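Local coordinates for bifunctional protein PutA (Bdellovibrio bacteriovorus, PDB 5UR2) that probably oxidises proline to glutamate in two steps, with an FAD-dependent proline dehydrogenase and an NAD-dependent L-glutamate gamma-semialdehyde dehydrogenase joined in one chain, at residues K547-K550 / N551-C554; A605-M608 / R609-K613. All coordinates share one frame; numbering follows the deposited sequence.

Interaction 1: K547-K550 / N551-C554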
loop_
_atom_site.group_PDB
_atom_site.type_symbol
_atom_site.label_atom_id
_atom_site.label_comp_id
_atom_site.label_asym_id
_atom_site.label_seq_id
_atom_site.Cartn_x
_atom_site.Cartn_y
_atom_site.Cartn_z
ATOM N N LYS B 547 24.486 -12.883 -3.099
ATOM C CA LYS B 547 24.627 -13.514 -1.785
ATOM C C LYS B 547 24.921 -12.498 -0.682
ATOM O O LYS B 547 24.436 -12.645 0.448
ATOM C CB LYS B 547 25.741 -14.567 -1.853
ATOM C CG LYS B 547 25.999 -15.320 -0.575
ATOM C CD LYS B 547 27.248 -16.194 -0.686
ATOM C CE LYS B 547 27.347 -17.179 0.486
ATOM N NZ LYS B 547 26.074 -17.945 0.665
ATOM N N THR B 548 25.695 -11.455 -0.982
ATOM C CA THR B 548 25.963 -10.413 0.004
ATOM C C THR B 548 25.134 -9.152 -0.213
ATOM O O THR B 548 24.761 -8.493 0.763
ATOM C CB THR B 548 27.459 -10.051 0.021
ATOM O OG1 THR B 548 27.904 -9.755 -1.312
ATOM C CG2 THR B 548 28.301 -11.196 0.605
ATOM N N TRP B 549 24.839 -8.794 -1.461
ATOM C CA TRP B 549 24.078 -7.575 -1.714
ATOM C C TRP B 549 22.675 -7.645 -1.120
ATOM O O TRP B 549 22.141 -6.622 -0.688
ATOM C CB TRP B 549 24.004 -7.314 -3.216
ATOM C CG TRP B 549 23.117 -6.151 -3.632
ATOM C CD1 TRP B 549 21.887 -6.232 -4.228
ATOM C CD2 TRP B 549 23.398 -4.752 -3.486
ATOM N NE1 TRP B 549 21.391 -4.977 -4.456
ATOM C CE2 TRP B 549 22.301 -4.050 -4.010
ATOM C CE3 TRP B 549 24.473 -4.025 -2.970
ATOM C CZ2 TRP B 549 22.255 -2.658 -4.044
ATOM C CZ3 TRP B 549 24.410 -2.645 -2.990
ATOM C CH2 TRP B 549 23.317 -1.978 -3.531
ATOM N N LYS B 550 22.062 -8.835 -1.106
ATOM C CA LYS B 550 20.719 -9.001 -0.555
ATOM C C LYS B 550 20.657 -8.679 0.936
ATOM O O LYS B 550 19.560 -8.467 1.472
ATOM C CB LYS B 550 20.234 -10.430 -0.797
ATOM C CG LYS B 550 20.894 -11.487 0.120
ATOM C CD LYS B 550 20.540 -12.909 -0.339
ATOM C CE LYS B 550 21.167 -13.955 0.567
ATOM N NZ LYS B 550 20.959 -15.341 0.041
ATOM N N ASN B 551 21.806 -8.621 1.606
ATOM C CA ASN B 551 21.887 -8.260 3.011
ATOM C C ASN B 551 22.367 -6.829 3.244
ATOM O O ASN B 551 22.493 -6.423 4.405
ATOM C CB ASN B 551 22.817 -9.240 3.736
ATOM C CG ASN B 551 22.273 -10.647 3.723
ATOM O OD1 ASN B 551 21.064 -10.850 3.807
ATOM N ND2 ASN B 551 23.148 -11.618 3.592
ATOM N N VAL B 552 22.662 -6.064 2.200
ATOM C CA VAL B 552 22.975 -4.647 2.443
ATOM C C VAL B 552 21.711 -3.942 2.926
ATOM O O VAL B 552 20.647 -4.103 2.303
ATOM C CB VAL B 552 23.526 -3.981 1.173
ATOM C CG1 VAL B 552 23.686 -2.475 1.407
ATOM C CG2 VAL B 552 24.894 -4.596 0.766
ATOM N N PRO B 553 21.756 -3.197 4.038
ATOM C CA PRO B 553 20.535 -2.547 4.542
ATOM C C PRO B 553 19.890 -1.641 3.498
ATOM O O PRO B 553 20.567 -0.994 2.685
ATOM C CB PRO B 553 21.037 -1.731 5.746
ATOM C CG PRO B 553 22.269 -2.432 6.191
ATOM C CD PRO B 553 22.911 -2.965 4.923
ATOM N N CYS B 554 18.556 -1.596 3.541
ATOM C CA CYS B 554 17.795 -0.815 2.570
ATOM C C CYS B 554 18.293 0.617 2.473
ATOM O O CYS B 554 18.447 1.148 1.369
ATOM C CB CYS B 554 16.310 -0.832 2.938
ATOM S SG CYS B 554 15.570 -2.496 2.930
HETATM O O HOH W 1 18.658 -10.153 3.765
#

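Interaction 2: A605-M608 / R609-K613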
loop_
_atom_site.group_PDB
_atom_site.type_symbol
_atom_site.label_atom_id
_atom_site.label_comp_id
_atom_site.label_asym_id
_atom_site.label_seq_id
_atom_site.Cartn_x
_atom_site.Cartn_y
_atom_site.Cartn_z
ATOM N N ALA B 605 14.076 4.878 -4.659
ATOM C CA ALA B 605 14.809 4.960 -3.399
ATOM C C ALA B 605 13.885 5.396 -2.273
ATOM O O ALA B 605 13.902 4.808 -1.180
ATOM C CB ALA B 605 16.015 5.900 -3.518
ATOM N N ARG B 606 13.036 6.391 -2.536
ATOM C CA ARG B 606 12.053 6.801 -1.537
ATOM C C ARG B 606 11.121 5.646 -1.180
ATOM O O ARG B 606 10.828 5.420 -0.003
ATOM C CB ARG B 606 11.260 8.006 -2.049
ATOM C CG ARG B 606 10.145 8.486 -1.125
ATOM C CD ARG B 606 9.412 9.675 -1.786
ATOM N NE ARG B 606 8.405 10.267 -0.915
ATOM C CZ ARG B 606 7.214 9.721 -0.686
ATOM N NH1 ARG B 606 6.882 8.566 -1.256
ATOM N NH2 ARG B 606 6.361 10.319 0.126
ATOM N N HIS B 607 10.656 4.893 -2.178
ATOM C CA HIS B 607 9.718 3.803 -1.902
ATOM C C HIS B 607 10.370 2.706 -1.064
ATOM O O HIS B 607 9.747 2.175 -0.136
ATOM C CB HIS B 607 9.174 3.229 -3.211
ATOM C CG HIS B 607 7.870 2.506 -3.070
ATOM N ND1 HIS B 607 7.325 1.748 -4.088
ATOM C CD2 HIS B 607 6.995 2.432 -2.035
ATOM C CE1 HIS B 607 6.174 1.239 -3.686
ATOM N NE2 HIS B 607 5.954 1.636 -2.443
ATOM N N MET B 608 11.624 2.358 -1.374
ATOM C CA MET B 608 12.298 1.313 -0.612
ATOM C C MET B 608 12.446 1.722 0.844
ATOM O O MET B 608 12.317 0.889 1.751
ATOM C CB MET B 608 13.667 1.016 -1.229
ATOM C CG MET B 608 14.396 -0.221 -0.641
ATOM S SD MET B 608 13.516 -1.763 -1.083
ATOM C CE MET B 608 12.634 -2.172 0.434
ATOM N N ARG B 609 12.675 3.015 1.083
ATOM C CA ARG B 609 12.770 3.517 2.444
ATOM C C ARG B 609 11.450 3.385 3.182
ATOM O O ARG B 609 11.455 3.159 4.401
ATOM C CB ARG B 609 13.245 4.966 2.434
ATOM C CG ARG B 609 14.717 5.099 2.080
ATOM C CD ARG B 609 15.138 6.571 1.990
ATOM N NE ARG B 609 16.583 6.657 1.992
ATOM C CZ ARG B 609 17.312 7.180 1.010
ATOM N NH1 ARG B 609 16.721 7.695 -0.060
ATOM N NH2 ARG B 609 18.640 7.195 1.110
ATOM N N GLU B 610 10.317 3.473 2.471
ATOM C CA GLU B 610 9.042 3.157 3.109
ATOM C C GLU B 610 8.890 1.652 3.335
ATOM O O GLU B 610 8.501 1.220 4.426
ATOM C CB GLU B 610 7.865 3.685 2.287
ATOM C CG GLU B 610 7.792 5.187 2.160
ATOM C CD GLU B 610 6.643 5.624 1.270
ATOM O OE1 GLU B 610 6.818 5.644 0.028
ATOM O OE2 GLU B 610 5.556 5.923 1.814
ATOM N N LEU B 611 9.168 0.836 2.305
ATOM C CA LEU B 611 8.871 -0.595 2.370
ATOM C C LEU B 611 9.828 -1.376 3.280
ATOM O O LEU B 611 9.545 -2.535 3.589
ATOM C CB LEU B 611 8.880 -1.185 0.947
ATOM C CG LEU B 611 7.748 -0.684 0.023
ATOM C CD1 LEU B 611 7.902 -1.210 -1.385
ATOM C CD2 LEU B 611 6.355 -1.004 0.533
ATOM N N GLN B 612 10.953 -0.786 3.712
ATOM C CA GLN B 612 11.841 -1.468 4.653
ATOM C C GLN B 612 11.195 -1.635 6.019
ATOM O O GLN B 612 11.653 -2.460 6.812
ATOM C CB GLN B 612 13.155 -0.694 4.833
ATOM C CG GLN B 612 12.980 0.581 5.716
ATOM C CD GLN B 612 14.265 1.390 5.830
ATOM O OE1 GLN B 612 15.329 0.852 6.156
ATOM N NE2 GLN B 612 14.176 2.687 5.534
ATOM N N LYS B 613 10.166 -0.861 6.321
ATOM C CA LYS B 613 9.585 -0.892 7.645
ATOM C C LYS B 613 8.630 -2.073 7.751
ATOM O O LYS B 613 7.693 -2.172 6.950
ATOM C CB LYS B 613 8.844 0.398 7.937
ATOM C CG LYS B 613 8.275 0.434 9.346
ATOM C CD LYS B 613 7.475 1.711 9.633
ATOM C CE LYS B 613 6.944 1.702 11.061
ATOM N NZ LYS B 613 5.852 2.697 11.235
#

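Interaction 1: K547-K550 / N551-C554
The indole of Trp549 meets Val552 at its six-membered ring, where CE3 lies 3.8 Å from the methyl CG2 in an oblique approach. Pro687, Val690 and, from helix 554-570, Arg557 and Leu560 pack on the same buried side chain, and its NE1 is hydrogen-bonded to Ala656 O. The ring is carried away from the turn into this surrounding protein by a chi1 of 174°, which sets CG opposite the backbone N, and a single methyl of Val552 reaches it. The other flat group, the amide of Asn551, lies alongside the Lys550 side chain, both pointing the same way, with OD1 3.7 Å from Lys550 CG. A water donates to both Asn551 OD1 and Lys550 O, the latter at 3.0 Å, and so ties the amide to the backbone just before it. The backbone here forms a type I beta turn from Trp549 to Val552, which leads out of helix 532-549 within the aldehyde dehydrogenase family region; Pro553 then takes the N-cap position of helix 554-570. Val552 N donates to Trp549 O (3.0 Å) and Asn551 N to Thr548 O (3.1 Å), both donors standing well above the carbonyl planes. Lys550 NZ makes a long, weak ion pair with Glu923 of the second subunit.

Interaction 2: A605-M608 / R609-K613
Four i+4 backbone hydrogen bonds link Ala605-Met608 to Arg609-Gln612, the shortest being Leu611 N to His607 O at 2.8 Å, with the donor nearly in line with the C=O bond. One turn apart on the same side, Leu611 sets its methyl CD1 over the centre of the His607 imidazole, 3.7 Å from the centroid and 13° off the normal: a CH-pi contact over one face. Beside it, Arg606 NH1 forms a salt bridge with Glu610 OE1 (3.2 Å). The guanidinium and carboxylate planes are turned 72° apart and the two groups meet through NH1 and OE1, while NH2 is held by Gly463 O. Met608, bent at chi2 and chi3, brings CE within 3.9 Å of Leu611 CB, and Leu961 packs on both Met608 and His607. Arg609 reaches across to helix 554-570, where Asp562 and Glu555 form salt bridges with it. At the end of the turn, chi1 of 75° folds the Gln612 side chain back, and its NE2 donates to Arg609 O (3.0 Å) on a lone pair in the carbonyl plane. The His607-Leu611 and Arg606-Glu610 pairs are ordinary i to i+4 contacts of an alpha helix, here helix 587-611 of the aldehyde dehydrogenase fold.

Interaction 1 closes at the start of helix 554-570 and interaction 2 lies at the end of helix 587-611, so the two meet where these helices pack together. Their centres are about 15 Å apart, and Cys554 makes the direct connection: its SG is 3.6 Å from Gln612 CB and 3.9 Å from Met608 CE, both packing contacts. Arg557 on helix 554-570 also bridges them, touching Trp549 of interaction 1 and Met608 of interaction 2. Both contacts belong to the aldehyde dehydrogenase region but lie away from its predicted active-site residues, Glu746 and Cys780, and from the modified flavin, which is bound in the proline dehydrogenase barrel.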